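Side-chain contacts in mercuric reductase (Metallosphaera sedula, PDB 4YWO), which probably reduces mercuric ion to elemental mercury at the expense of NADPH, working as a homodimeric FAD-containing enzyme: residues Val236-Val241 with Lys247-Asp252; Gly118-Arg121 with Ala127-Val130; Ala352-Thr357 with Gly415-Ala420; Glu91-Val96 with Ala167-Arg172; Phe189-Ser194 with Arg222-Asn227. All coordinates share one frame; numbering follows the deposited sequence. Where two conformers were deposited one is given.

Interaction 1: residues Val236-Val241 with Lys247-Asp252; sequences VNVKEV and KIVITD
Asn237 and Asp252 meet through three hydrogen bonds where the paired strands run out. On the Asp252 carboxylate both oxygens are held. Asp252 OD2 takes Asn237 ND2 on its syn side, somewhat out of the carboxylate plane but almost in the amide plane, at 2.8 Å, and Asp252 OD1 receives the backbone N of Asn237 at 3.1 Å from above the carboxylate plane. Serving a side chain and a backbone at once, the carboxylate stands 78° to the amide. Its CG sits between its own backbone N and carbonyl carbon (chi1 62°), which swings the oxygens over to Asn237. In return Asp252 N donates to Asn237 O at 3.0 Å.

The ladder itself carries a classic beta bulge. Lys239 N reaches Ile250 O at 2.9 Å and Glu240 N makes a second, weak bond to that same oxygen, while Ile250 N returns to Glu240 O at 2.8 Å.

Apolar contacts divide between the two faces. Val238, Val241, Val249 and Thr251 share one; there Val238 CG1 presses on Val249 CG1 at 3.5 Å, and this side packs on Ile261 and Leu203 of the neighbouring parallel sheet. Thr251 turns OG1 to Gly254 and Lys253. On the other face the Ile250 and Glu240 side chains run side by side, Ile250 CD1 3.9 Å from Glu240 OE1.

The chemistry is thus graded: a largely buried face of three valines and Thr251, a mixed face that is partly exposed, and a polar lock where the ladder ends. Two bonds from one carboxylate, each to a different group of Asn237, should fix its rotation.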
# COMPACT_ATOMS: atom_id res chain seq x y z
N VAL A 236 -12.93 32.54 6.02
CA VAL A 236 -12.62 33.51 7.09
C VAL A 236 -11.34 34.31 6.87
O VAL A 236 -10.27 33.81 6.46
CB VAL A 236 -12.70 32.87 8.47
CG1 VAL A 236 -11.78 31.65 8.58
CG2 VAL A 236 -12.33 33.86 9.55
N ASN A 237 -11.45 35.61 7.19
CA ASN A 237 -10.30 36.54 7.16
C ASN A 237 -9.95 36.93 8.53
O ASN A 237 -10.84 37.31 9.30
CB ASN A 237 -10.61 37.83 6.40
CG ASN A 237 -10.87 37.54 4.93
OD1 ASN A 237 -9.96 37.17 4.19
ND2 ASN A 237 -12.13 37.61 4.53
N VAL A 238 -8.70 36.71 8.87
CA VAL A 238 -8.20 37.01 10.19
C VAL A 238 -7.79 38.47 10.14
O VAL A 238 -6.99 38.80 9.36
CB VAL A 238 -7.01 36.11 10.57
CG1 VAL A 238 -6.44 36.52 11.92
CG2 VAL A 238 -7.52 34.67 10.64
N LYS A 239 -8.35 39.31 11.00
CA LYS A 239 -8.06 40.77 11.03
C LYS A 239 -6.97 41.19 12.01
O LYS A 239 -6.18 42.11 11.73
CB LYS A 239 -9.35 41.52 11.37
CG LYS A 239 -10.50 41.10 10.51
CD LYS A 239 -11.57 42.17 10.45
CE LYS A 239 -12.27 42.36 11.78
NZ LYS A 239 -13.67 42.81 11.54
N GLU A 240 -6.91 40.52 13.15
CA GLU A 240 -6.09 40.91 14.25
C GLU A 240 -5.98 39.77 15.27
O GLU A 240 -6.90 38.92 15.40
CB GLU A 240 -6.75 42.14 14.89
CG GLU A 240 -5.95 42.78 16.00
CD GLU A 240 -6.72 43.92 16.73
OE1 GLU A 240 -7.88 44.23 16.33
OE2 GLU A 240 -6.15 44.46 17.70
N VAL A 241 -4.90 39.77 16.01
CA VAL A 241 -4.74 38.95 17.19
C VAL A 241 -4.44 39.79 18.43
O VAL A 241 -3.63 40.72 18.39
CB VAL A 241 -3.57 37.92 16.97
CG1 VAL A 241 -3.43 37.01 18.14
CG2 VAL A 241 -3.84 37.11 15.70
N LYS A 247 -5.20 33.44 23.84
CA LYS A 247 -4.94 34.19 22.65
C LYS A 247 -6.20 34.32 21.90
O LYS A 247 -6.97 33.33 21.76
CB LYS A 247 -3.82 33.57 21.80
CG LYS A 247 -2.54 33.31 22.53
CD LYS A 247 -1.36 32.98 21.67
CE LYS A 247 -0.17 32.68 22.54
NZ LYS A 247 0.99 32.49 21.77
N ILE A 248 -6.47 35.54 21.41
CA ILE A 248 -7.70 35.84 20.69
C ILE A 248 -7.45 36.16 19.23
O ILE A 248 -6.72 37.12 18.91
CB ILE A 248 -8.54 37.00 21.33
CG1 ILE A 248 -8.81 36.69 22.82
CG2 ILE A 248 -9.84 37.12 20.60
CD1 ILE A 248 -9.29 37.89 23.63
N VAL A 249 -7.97 35.31 18.33
CA VAL A 249 -7.94 35.58 16.93
C VAL A 249 -9.28 36.22 16.51
O VAL A 249 -10.34 35.64 16.65
CB VAL A 249 -7.62 34.29 16.08
CG1 VAL A 249 -7.54 34.66 14.61
CG2 VAL A 249 -6.36 33.65 16.64
N ILE A 250 -9.20 37.47 16.07
CA ILE A 250 -10.36 38.25 15.67
C ILE A 250 -10.49 38.11 14.17
O ILE A 250 -9.61 38.39 13.40
CB ILE A 250 -10.20 39.75 16.07
CG1 ILE A 250 -10.06 39.87 17.61
CG2 ILE A 250 -11.40 40.56 15.60
CD1 ILE A 250 -9.24 41.06 18.05
N THR A 251 -11.64 37.73 13.72
CA THR A 251 -11.85 37.48 12.31
C THR A 251 -13.12 38.17 11.92
O THR A 251 -13.86 38.64 12.80
CB THR A 251 -12.07 35.93 12.04
OG1 THR A 251 -13.39 35.52 12.41
CG2 THR A 251 -11.07 35.10 12.81
N ASP A 252 -13.41 38.17 10.63
CA ASP A 252 -14.69 38.67 10.17
C ASP A 252 -15.86 37.70 10.40
O ASP A 252 -16.97 37.96 9.96
CB ASP A 252 -14.59 39.10 8.69
CG ASP A 252 -14.23 37.93 7.72
OD1 ASP A 252 -14.17 36.72 8.13
OD2 ASP A 252 -13.98 38.23 6.53

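Interaction 2: residues Gly118-Arg121 with Ala127-Val130; sequences GEAR and AVKV. With FAD (flavin-adenine dinucleotide), chain B.
Arg121 and Lys129 lie side by side on one face of a hairpin, pointing the same way. Followed outward, Arg121 begins with CB, which rests 4.0 Å from Lys129 CE. With CG anti to the carbonyl carbon (chi1 -65°) the chain runs out extended, and Arg121 CD still skirts that same Lys129 CE at 4.1 Å. Arg121 NE then leaves the lysine and bonds OE2 of Glu119 at 3.1 Å, in the guanidinium plane but from above the plane of the carboxylate. NH2 adds a weak bond to that oxygen, and NH1 forms a salt bridge with Asp272. Pairing with these two acids would ease the like charge of Lys129, whose NZ is 5.7 Å from Arg121 NE.

Beneath the side chains the backbones pair: Arg121 N donates to Lys129 O and Lys129 N to Arg121 O at 2.8 Å. Next to this pair, Ala120 offers its backbone to the FAD adenine. Its N donates to N1A of the FAD at 3.0 Å, and N6A of the FAD gives a weak bond to Ala120 O.

Main-chain atoms therefore read the adenine edge by donor and acceptor, while Arg121 is spent on Glu119 and Asp272 rather than on the base.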
# COMPACT_ATOMS: atom_id res chain seq x y z
N GLY A 118 28.01 27.05 8.04
CA GLY A 118 27.84 28.48 8.05
C GLY A 118 26.86 28.94 6.99
O GLY A 118 26.45 28.15 6.15
N GLU A 119 26.51 30.24 7.03
CA GLU A 119 25.58 30.87 6.10
C GLU A 119 26.37 31.31 4.87
O GLU A 119 27.32 32.15 5.02
CB GLU A 119 24.82 32.00 6.73
CG GLU A 119 23.90 32.69 5.81
CD GLU A 119 23.06 33.78 6.36
OE1 GLU A 119 21.92 33.47 6.77
OE2 GLU A 119 23.55 34.93 6.37
N ALA A 120 26.06 30.75 3.71
CA ALA A 120 26.62 31.15 2.41
C ALA A 120 25.80 32.25 1.78
O ALA A 120 24.54 32.23 1.80
CB ALA A 120 26.76 30.00 1.45
N ARG A 121 26.48 33.22 1.10
CA ARG A 121 25.84 34.22 0.25
C ARG A 121 26.68 34.45 -0.98
O ARG A 121 27.91 34.46 -0.84
CB ARG A 121 25.73 35.59 0.97
CG ARG A 121 24.80 35.54 2.18
CD ARG A 121 24.68 36.87 2.91
NE ARG A 121 23.57 36.74 3.87
CZ ARG A 121 22.34 37.17 3.65
NH1 ARG A 121 22.00 37.80 2.54
NH2 ARG A 121 21.44 36.98 4.60
N ALA A 127 31.25 32.54 -6.91
CA ALA A 127 31.73 32.52 -5.55
C ALA A 127 30.69 32.92 -4.52
O ALA A 127 29.80 33.78 -4.80
CB ALA A 127 32.91 33.56 -5.39
N VAL A 128 30.86 32.32 -3.37
CA VAL A 128 30.09 32.65 -2.19
C VAL A 128 31.09 33.10 -1.13
O VAL A 128 32.29 32.75 -1.19
CB VAL A 128 29.19 31.50 -1.65
CG1 VAL A 128 28.12 31.14 -2.68
CG2 VAL A 128 30.03 30.31 -1.32
N LYS A 129 30.56 33.78 -0.14
CA LYS A 129 31.21 33.96 1.12
C LYS A 129 30.54 33.14 2.19
O LYS A 129 29.29 33.09 2.27
CB LYS A 129 31.29 35.50 1.50
CG LYS A 129 29.94 36.13 1.74
CD LYS A 129 29.97 37.64 2.17
CE LYS A 129 28.52 38.20 2.20
NZ LYS A 129 28.40 39.56 2.81
N VAL A 130 31.38 32.55 3.01
CA VAL A 130 30.90 31.94 4.24
C VAL A 130 31.97 32.14 5.35
O VAL A 130 33.10 31.81 5.19
CB VAL A 130 30.48 30.46 4.01
CG1 VAL A 130 31.57 29.68 3.33
CG2 VAL A 130 29.92 29.83 5.26
PA FAD B . 15.97 21.89 3.46
O1A FAD B . 16.09 20.47 3.96
O2A FAD B . 15.39 22.96 4.35
O5B FAD B . 17.43 22.38 2.97
C5B FAD B . 17.96 23.62 3.42
C4B FAD B . 19.16 23.36 4.33
O4B FAD B . 20.28 24.11 3.86
C3B FAD B . 18.87 23.80 5.76
O3B FAD B . 18.98 22.68 6.64
C2B FAD B . 19.91 24.84 6.10
O2B FAD B . 20.70 24.40 7.21
C1B FAD B . 20.79 24.99 4.87
N9A FAD B . 20.72 26.39 4.38
C8A FAD B . 19.60 27.09 4.13
N7A FAD B . 19.88 28.34 3.70
C5A FAD B . 21.22 28.47 3.67
C6A FAD B . 22.19 29.53 3.31
N6A FAD B . 21.77 30.75 2.89
N1A FAD B . 23.51 29.25 3.43
C2A FAD B . 23.94 28.04 3.85
N3A FAD B . 23.12 27.03 4.19
C4A FAD B . 21.77 27.18 4.12
N1 FAD B . 7.55 16.05 2.66
C2 FAD B . 7.20 14.78 2.33
O2 FAD B . 7.52 14.34 1.20
N3 FAD B . 6.51 13.97 3.16
C4 FAD B . 6.12 14.37 4.38
O4 FAD B . 5.49 13.60 5.13
C4X FAD B . 6.47 15.74 4.82
N5 FAD B . 6.11 16.22 6.03
C5X FAD B . 6.44 17.48 6.40
C6 FAD B . 6.07 17.95 7.66
C7 FAD B . 6.40 19.24 8.05
C7M FAD B . 5.99 19.74 9.41
C8 FAD B . 7.16 20.12 7.12
C8M FAD B . 7.52 21.52 7.55
C9 FAD B . 7.53 19.66 5.87
C9A FAD B . 7.20 18.37 5.48
N10 FAD B . 7.58 17.89 4.21
C10 FAD B . 7.22 16.58 3.85
C1' FAD B . 8.33 18.74 3.28
C2' FAD B . 9.79 18.33 3.28
O2' FAD B . 10.28 18.30 4.63
C3' FAD B . 10.63 19.30 2.46
O3' FAD B . 10.06 19.46 1.16
C4' FAD B . 12.07 18.81 2.33
O4' FAD B . 12.71 18.84 3.61
C5' FAD B . 12.85 19.67 1.34
O5' FAD B . 14.25 19.56 1.63
P FAD B . 15.28 20.65 1.05
O1P FAD B . 16.68 20.09 1.18
O2P FAD B . 14.78 21.10 -0.30
O3P FAD B . 15.13 21.87 2.08

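Interaction 3: residues Ala352-Thr357 with Gly415-Ala420; sequences ARVGLT and GEAALA
Val354 puts one methyl on each of two successive alanines of helix 414-422. Val354 CG1 touches Ala417 CB at 3.7 Å. The same Val354 CG1 lies 4.0 Å from Ala418 N, and Val354 CG2 meets Ala418 CB, also at 4.0 Å. The torsion explains the split: with CG1 set between the backbone N and carbonyl carbon (chi1 56°) and CG2 anti to the N, the two branches straddle the start of Ala418. With only methyl side chains in the way, the helix comes close, and the CA atoms of Val354 and Ala418 are 6.3 Å apart.

Further out, Ile414 and Ile421 of the same helix also touch Val354. The strand is set by its neighbour 399-407: Val354 pairs through its backbone with Val403, whose side chain touches Ala417 as well. Next along the strand, Arg353 makes a cation-pi contact with Trp213, while Glu416 on the helix bonds His435 through OE2.

The outermost layer is the second subunit. Ala418 and Leu419 pack on Thr433 of that chain, and Ala420 on its Leu419, as suits a helix of the dimerisation domain. The helix is therefore sandwiched between its own antiparallel sheet and the partner. Across the sheet side the contact is purely apolar, all three touching residues are buried, and its fit depends on small side chains and shape rather than on directed bonds.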
# COMPACT_ATOMS: atom_id res chain seq x y z
N ALA A 352 -4.38 11.12 -0.99
CA ALA A 352 -3.19 10.97 -1.83
C ALA A 352 -3.50 11.44 -3.25
O ALA A 352 -4.65 11.30 -3.72
CB ALA A 352 -2.84 9.53 -1.91
N ARG A 353 -2.51 11.93 -3.96
CA ARG A 353 -2.71 12.34 -5.33
C ARG A 353 -1.41 12.19 -6.12
O ARG A 353 -0.30 12.19 -5.58
CB ARG A 353 -3.11 13.81 -5.33
CG ARG A 353 -2.11 14.76 -4.80
CD ARG A 353 -2.50 16.22 -4.83
NE ARG A 353 -2.57 16.71 -6.16
CZ ARG A 353 -3.09 17.92 -6.45
NH1 ARG A 353 -3.51 18.70 -5.45
NH2 ARG A 353 -3.18 18.29 -7.71
N VAL A 354 -1.58 11.94 -7.42
CA VAL A 354 -0.43 11.99 -8.35
C VAL A 354 -0.97 12.41 -9.71
O VAL A 354 -2.07 11.99 -10.09
CB VAL A 354 0.32 10.64 -8.40
CG1 VAL A 354 -0.55 9.46 -8.76
CG2 VAL A 354 1.59 10.70 -9.25
N GLY A 355 -0.24 13.25 -10.44
CA GLY A 355 -0.64 13.60 -11.82
C GLY A 355 -1.71 14.74 -11.75
O GLY A 355 -1.89 15.52 -10.80
N LEU A 356 -2.43 14.82 -12.87
CA LEU A 356 -3.33 15.93 -13.11
C LEU A 356 -4.68 15.73 -12.41
O LEU A 356 -5.23 14.60 -12.36
CB LEU A 356 -3.58 15.99 -14.60
CG LEU A 356 -2.36 16.19 -15.49
CD1 LEU A 356 -2.87 16.29 -16.94
CD2 LEU A 356 -1.67 17.44 -15.12
N THR A 357 -5.26 16.84 -12.02
CA THR A 357 -6.67 16.80 -11.64
C THR A 357 -7.50 16.70 -12.93
O THR A 357 -7.02 16.94 -14.02
CB THR A 357 -7.13 18.06 -10.87
OG1 THR A 357 -6.99 19.21 -11.75
CG2 THR A 357 -6.38 18.25 -9.58
N GLY A 415 2.14 4.83 -5.15
CA GLY A 415 3.28 4.59 -5.97
C GLY A 415 2.93 3.68 -7.17
O GLY A 415 3.55 3.85 -8.24
N GLU A 416 1.99 2.77 -7.01
CA GLU A 416 1.49 2.05 -8.19
C GLU A 416 0.92 2.99 -9.21
O GLU A 416 1.20 2.84 -10.44
CB GLU A 416 0.50 0.97 -7.79
CG GLU A 416 -0.06 0.18 -8.92
CD GLU A 416 -1.09 -0.90 -8.61
OE1 GLU A 416 -1.24 -1.34 -7.43
OE2 GLU A 416 -1.87 -1.26 -9.57
N ALA A 417 0.16 3.97 -8.76
CA ALA A 417 -0.39 4.96 -9.68
C ALA A 417 0.68 5.81 -10.34
O ALA A 417 0.58 6.03 -11.55
CB ALA A 417 -1.42 5.86 -8.96
N ALA A 418 1.69 6.23 -9.56
CA ALA A 418 2.81 6.94 -10.16
C ALA A 418 3.52 6.16 -11.25
O ALA A 418 3.82 6.68 -12.32
CB ALA A 418 3.76 7.36 -9.10
N LEU A 419 3.73 4.87 -11.01
CA LEU A 419 4.43 4.04 -11.97
C LEU A 419 3.56 3.88 -13.20
O LEU A 419 4.07 3.97 -14.36
CB LEU A 419 4.76 2.71 -11.32
CG LEU A 419 5.67 1.78 -12.10
CD1 LEU A 419 7.05 2.37 -12.22
CD2 LEU A 419 5.74 0.38 -11.47
N ALA A 420 2.25 3.67 -13.00
CA ALA A 420 1.31 3.55 -14.14
C ALA A 420 1.39 4.81 -14.98
O ALA A 420 1.46 4.74 -16.24
CB ALA A 420 -0.09 3.35 -13.63

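Interaction 4: residues Glu91-Val96 with Ala167-Arg172; sequences EKDGLV and ALSPDR
The FAD domain's long helix 87-110 meets the short helix 164-168 here, Lys92 of the former reaching Leu168 of the latter. The lysine chain is bent at chi3 and chi4, which turns Lys92 NZ onto Leu168 O at 2.8 Å, a weak hydrogen bond. The conformation is strained at its root, chi1 being 134° and far from staggered, and chi3 at 94° is eclipsed in part as well. Lys92 CE also comes to 2.9 Å from Leu168 O, closer than a carbon normally would, so the exact placing of the ammonium is doubtful. The side chain of Leu168 itself stays further off, its CB 4.4 Å from Lys92 NZ.

Lys92 NZ has further partners on its own helix: a weak bond, part of a salt bridge, to Asp93 OD1 at 3.2 Å, and another weak one to Phe89 O. Several loose acceptors thus share the charge. Ser169 OG is near the same group but stays 3.9 Å from Lys92 NZ and 4.2 Å from Asp93 OD1, too far for a bond to either.

The aliphatic part of Lys92 is buried against Pro60, Arg63 and Met64 of helix 58-78, the helix that begins at Cys58 of the Cys53-Cys58 redox disulfide. The Leu168 side chain comes about 4 Å from the FAD at the nearest atoms and packs on Phe189 and Met192 of helix 184-194, so the weak bond from Lys92 falls on a residue close to the cofactor.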
# COMPACT_ATOMS: atom_id res chain seq x y z
N GLU A 91 9.87 11.54 23.64
CA GLU A 91 10.31 10.24 23.19
C GLU A 91 10.72 10.19 21.72
O GLU A 91 11.64 9.48 21.35
CB GLU A 91 9.25 9.15 23.46
CG GLU A 91 9.45 7.89 22.55
CD GLU A 91 8.29 6.87 22.46
OE1 GLU A 91 7.08 7.23 22.22
OE2 GLU A 91 8.61 5.65 22.56
N LYS A 92 9.96 10.89 20.87
CA LYS A 92 10.16 10.98 19.40
C LYS A 92 11.51 11.61 19.12
O LYS A 92 12.16 11.31 18.10
CB LYS A 92 9.02 11.83 18.81
CG LYS A 92 9.48 12.89 17.78
CD LYS A 92 8.29 13.71 17.42
CE LYS A 92 8.17 14.97 18.25
NZ LYS A 92 9.43 15.74 18.40
N ASP A 93 12.03 12.40 20.07
CA ASP A 93 13.37 13.02 19.84
C ASP A 93 14.49 11.97 19.75
O ASP A 93 15.40 12.07 18.95
CB ASP A 93 13.71 14.00 20.96
CG ASP A 93 12.84 15.24 20.97
OD1 ASP A 93 12.16 15.62 20.01
OD2 ASP A 93 12.90 15.93 22.02
N GLY A 94 14.33 10.86 20.43
CA GLY A 94 15.25 9.74 20.24
C GLY A 94 15.31 9.11 18.85
O GLY A 94 16.39 8.77 18.34
N LEU A 95 14.13 8.95 18.24
CA LEU A 95 14.03 8.41 16.88
C LEU A 95 14.65 9.42 15.90
O LEU A 95 15.38 9.03 15.00
CB LEU A 95 12.53 8.17 16.57
CG LEU A 95 12.29 7.84 15.12
CD1 LEU A 95 12.88 6.51 14.72
CD2 LEU A 95 10.78 7.79 14.89
N VAL A 96 14.38 10.71 16.09
CA VAL A 96 14.91 11.76 15.22
C VAL A 96 16.43 11.67 15.27
O VAL A 96 17.15 11.66 14.27
CB VAL A 96 14.39 13.16 15.62
CG1 VAL A 96 15.16 14.24 14.91
CG2 VAL A 96 12.92 13.29 15.26
N ALA A 167 5.20 23.10 17.39
CA ALA A 167 4.08 22.13 17.53
C ALA A 167 4.60 20.69 17.67
O ALA A 167 3.95 19.83 18.27
CB ALA A 167 3.08 22.27 16.36
N LEU A 168 5.80 20.42 17.11
CA LEU A 168 6.43 19.11 17.27
C LEU A 168 7.24 18.89 18.57
O LEU A 168 7.55 17.77 18.94
CB LEU A 168 7.22 18.76 16.03
CG LEU A 168 6.41 18.60 14.73
CD1 LEU A 168 7.28 18.62 13.47
CD2 LEU A 168 5.53 17.36 14.82
N SER A 169 7.65 19.99 19.20
CA SER A 169 8.32 19.95 20.48
C SER A 169 7.68 21.00 21.40
O SER A 169 8.33 22.01 21.76
CB SER A 169 9.78 20.29 20.31
OG SER A 169 10.41 19.40 19.49
N PRO A 170 6.42 20.82 21.76
CA PRO A 170 5.68 21.81 22.56
C PRO A 170 6.27 22.06 23.92
O PRO A 170 6.74 21.12 24.57
CB PRO A 170 4.29 21.20 22.69
CG PRO A 170 4.48 19.71 22.44
CD PRO A 170 5.59 19.63 21.42
N ASP A 171 6.27 23.35 24.30
CA ASP A 171 6.83 23.73 25.57
C ASP A 171 5.93 23.41 26.76
O ASP A 171 6.43 23.38 27.93
CB ASP A 171 7.16 25.24 25.54
CG ASP A 171 5.95 26.18 25.34
OD1 ASP A 171 4.74 25.92 25.21
OD2 ASP A 171 6.24 27.38 25.42
N ARG A 172 4.66 23.17 26.51
CA ARG A 172 3.69 22.95 27.53
C ARG A 172 2.50 22.23 27.02
O ARG A 172 2.28 22.12 25.83
CB ARG A 172 3.24 24.28 28.10
CG ARG A 172 2.31 25.06 27.22
CD ARG A 172 2.37 26.57 27.48
NE ARG A 172 1.30 27.28 26.83
CZ ARG A 172 1.35 27.74 25.57
NH1 ARG A 172 2.41 27.60 24.84
NH2 ARG A 172 0.35 28.41 25.08

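Interaction 5: residues Phe189-Ser194 with Arg222-Asn227; sequences FAQMYS and RRIMEN
The amide of Gln191 is the flat group that spans these two helices. Gln191 NE2 lies 3.8 Å from Ile224 CG2 and donates to a water at 2.7 Å, which in turn donates to Ile224 O at 3.0 Å; its OE1 accepts from Gln348 N. With CG anti to the backbone N (chi1 178°) and the chain extended, the amide is carried out to the far helix. A second flat group, the guanidinium of Arg222, takes Glu226 OE2 at its edge, in plane, with NH1 at 3.0 Å; this salt bridge lies along its own helix.

The thioether of Met225 lies between the helices. Met225 SD touches Ala190 CB at 3.9 Å, and the bend at chi2 and chi3 lays Met225 CE against Gln191 CB at 4.1 Å. Ala190 and Met225 both rest on Ile202 of strand 199-203 below.

The local axes run nearly parallel, 16° apart and 10.0 Å at closest approach, with the one water bridging Gln191 to the Ile224 carbonyl. Neighbouring helices covering a four-stranded parallel sheet, each linking successive strands 176-180, 199-203 and 231-233 by a beta-alpha-beta crossover, are the hallmark of a Rossmann-type domain, here probably the one that binds NADPH.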
# COMPACT_ATOMS: atom_id res chain seq x y z
N PHE A 189 -1.65 18.54 11.55
CA PHE A 189 -1.54 18.98 12.96
C PHE A 189 -2.86 19.05 13.63
O PHE A 189 -2.96 18.82 14.85
CB PHE A 189 -0.78 20.36 13.03
CG PHE A 189 0.70 20.23 12.85
CD1 PHE A 189 1.47 19.79 13.92
CD2 PHE A 189 1.36 20.65 11.71
CE1 PHE A 189 2.79 19.56 13.82
CE2 PHE A 189 2.78 20.51 11.64
CZ PHE A 189 3.46 19.88 12.70
N ALA A 190 -3.94 19.47 12.94
CA ALA A 190 -5.24 19.47 13.57
C ALA A 190 -5.67 18.08 13.99
O ALA A 190 -6.18 17.91 15.13
CB ALA A 190 -6.30 20.09 12.71
N GLN A 191 -5.49 17.06 13.17
CA GLN A 191 -5.83 15.75 13.58
C GLN A 191 -4.92 15.26 14.72
O GLN A 191 -5.40 14.69 15.65
CB GLN A 191 -5.75 14.76 12.41
CG GLN A 191 -6.08 13.36 12.88
CD GLN A 191 -6.23 12.38 11.68
OE1 GLN A 191 -5.29 11.58 11.49
NE2 GLN A 191 -7.44 12.19 11.29
N MET A 192 -3.62 15.53 14.66
CA MET A 192 -2.69 15.17 15.64
C MET A 192 -3.11 15.72 17.01
O MET A 192 -3.25 14.94 17.96
CB MET A 192 -1.30 15.69 15.31
CG MET A 192 -0.15 15.36 16.24
SD MET A 192 1.33 16.34 15.91
CE MET A 192 1.73 15.91 14.20
N TYR A 193 -3.39 17.04 17.07
CA TYR A 193 -3.69 17.64 18.40
C TYR A 193 -5.05 17.31 18.83
O TYR A 193 -5.27 17.03 20.03
CB TYR A 193 -3.42 19.17 18.32
CG TYR A 193 -1.99 19.54 18.67
CD1 TYR A 193 -0.88 19.21 17.88
CD2 TYR A 193 -1.68 20.15 19.91
CE1 TYR A 193 0.44 19.45 18.29
CE2 TYR A 193 -0.41 20.44 20.26
CZ TYR A 193 0.66 20.12 19.50
OH TYR A 193 1.92 20.37 19.90
N SER A 194 -6.03 17.20 17.94
CA SER A 194 -7.36 16.75 18.39
C SER A 194 -7.34 15.36 19.00
O SER A 194 -8.01 15.09 20.02
CB SER A 194 -8.38 16.90 17.29
OG SER A 194 -8.15 16.02 16.22
N ARG A 222 -12.97 17.99 5.06
CA ARG A 222 -13.83 18.49 6.09
C ARG A 222 -14.41 17.45 6.98
O ARG A 222 -14.46 17.57 8.23
CB ARG A 222 -14.88 19.46 5.47
CG ARG A 222 -15.68 20.03 6.59
CD ARG A 222 -16.97 20.75 6.23
NE ARG A 222 -16.66 22.05 5.81
CZ ARG A 222 -16.62 23.13 6.57
NH1 ARG A 222 -16.96 23.11 7.86
NH2 ARG A 222 -16.37 24.24 5.99
N ARG A 223 -14.87 16.32 6.40
CA ARG A 223 -15.45 15.23 7.13
C ARG A 223 -14.46 14.58 8.07
O ARG A 223 -14.81 14.23 9.23
CB ARG A 223 -15.96 14.16 6.19
CG ARG A 223 -17.11 14.64 5.39
CD ARG A 223 -17.49 13.50 4.49
NE ARG A 223 -18.78 13.76 3.82
CZ ARG A 223 -19.09 13.27 2.66
NH1 ARG A 223 -18.29 12.41 2.02
NH2 ARG A 223 -20.27 13.59 2.10
N ILE A 224 -13.21 14.45 7.58
CA ILE A 224 -12.12 13.87 8.39
C ILE A 224 -11.87 14.71 9.58
O ILE A 224 -11.78 14.20 10.70
CB ILE A 224 -10.88 13.60 7.56
CG1 ILE A 224 -11.23 12.53 6.50
CG2 ILE A 224 -9.72 13.10 8.45
CD1 ILE A 224 -10.23 12.46 5.34
N MET A 225 -11.75 16.00 9.37
CA MET A 225 -11.57 16.89 10.52
C MET A 225 -12.71 16.88 11.55
O MET A 225 -12.46 16.75 12.77
CB MET A 225 -11.32 18.28 10.04
CG MET A 225 -10.04 18.54 9.24
SD MET A 225 -8.49 18.21 10.13
CE MET A 225 -8.17 16.49 9.63
N GLU A 226 -13.91 16.96 11.01
CA GLU A 226 -15.10 16.99 11.87
C GLU A 226 -15.29 15.72 12.58
O GLU A 226 -15.71 15.77 13.80
CB GLU A 226 -16.31 17.43 11.06
CG GLU A 226 -16.17 18.92 10.68
CD GLU A 226 -17.33 19.51 9.87
OE1 GLU A 226 -18.15 18.72 9.34
OE2 GLU A 226 -17.38 20.79 9.70
N ASN A 227 -14.90 14.60 11.99
CA ASN A 227 -15.01 13.29 12.67
C ASN A 227 -14.11 13.24 13.93
O ASN A 227 -14.40 12.48 14.83
CB ASN A 227 -14.68 12.12 11.70
CG ASN A 227 -15.76 11.85 10.66
OD1 ASN A 227 -16.90 12.36 10.72
ND2 ASN A 227 -15.40 11.02 9.65
O HOH W 1 -9.15 14.17 12.13

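How the interactions relate
Interactions 3 and 5 are the buried ones, and both rely on apolar side chains, though interaction 5 adds a water bridge. Interactions 1 and 2 are both hairpins within antiparallel three-stranded sheets, about 40 Å apart between centres; the first lies away from annotated sites, the second touches the cofactor. Interaction 4, partly buried, is the polar one without a strand. It joins interaction 5 directly: Tyr193 OH lies 2.7 Å from Ala167 O, probably a hydrogen bond, and Leu168 CD2 packs on Phe189 CE1. Interaction 2 is nested along the chain inside the loop that interaction 4 closes. Interaction 3 alone belongs to the dimerisation domain.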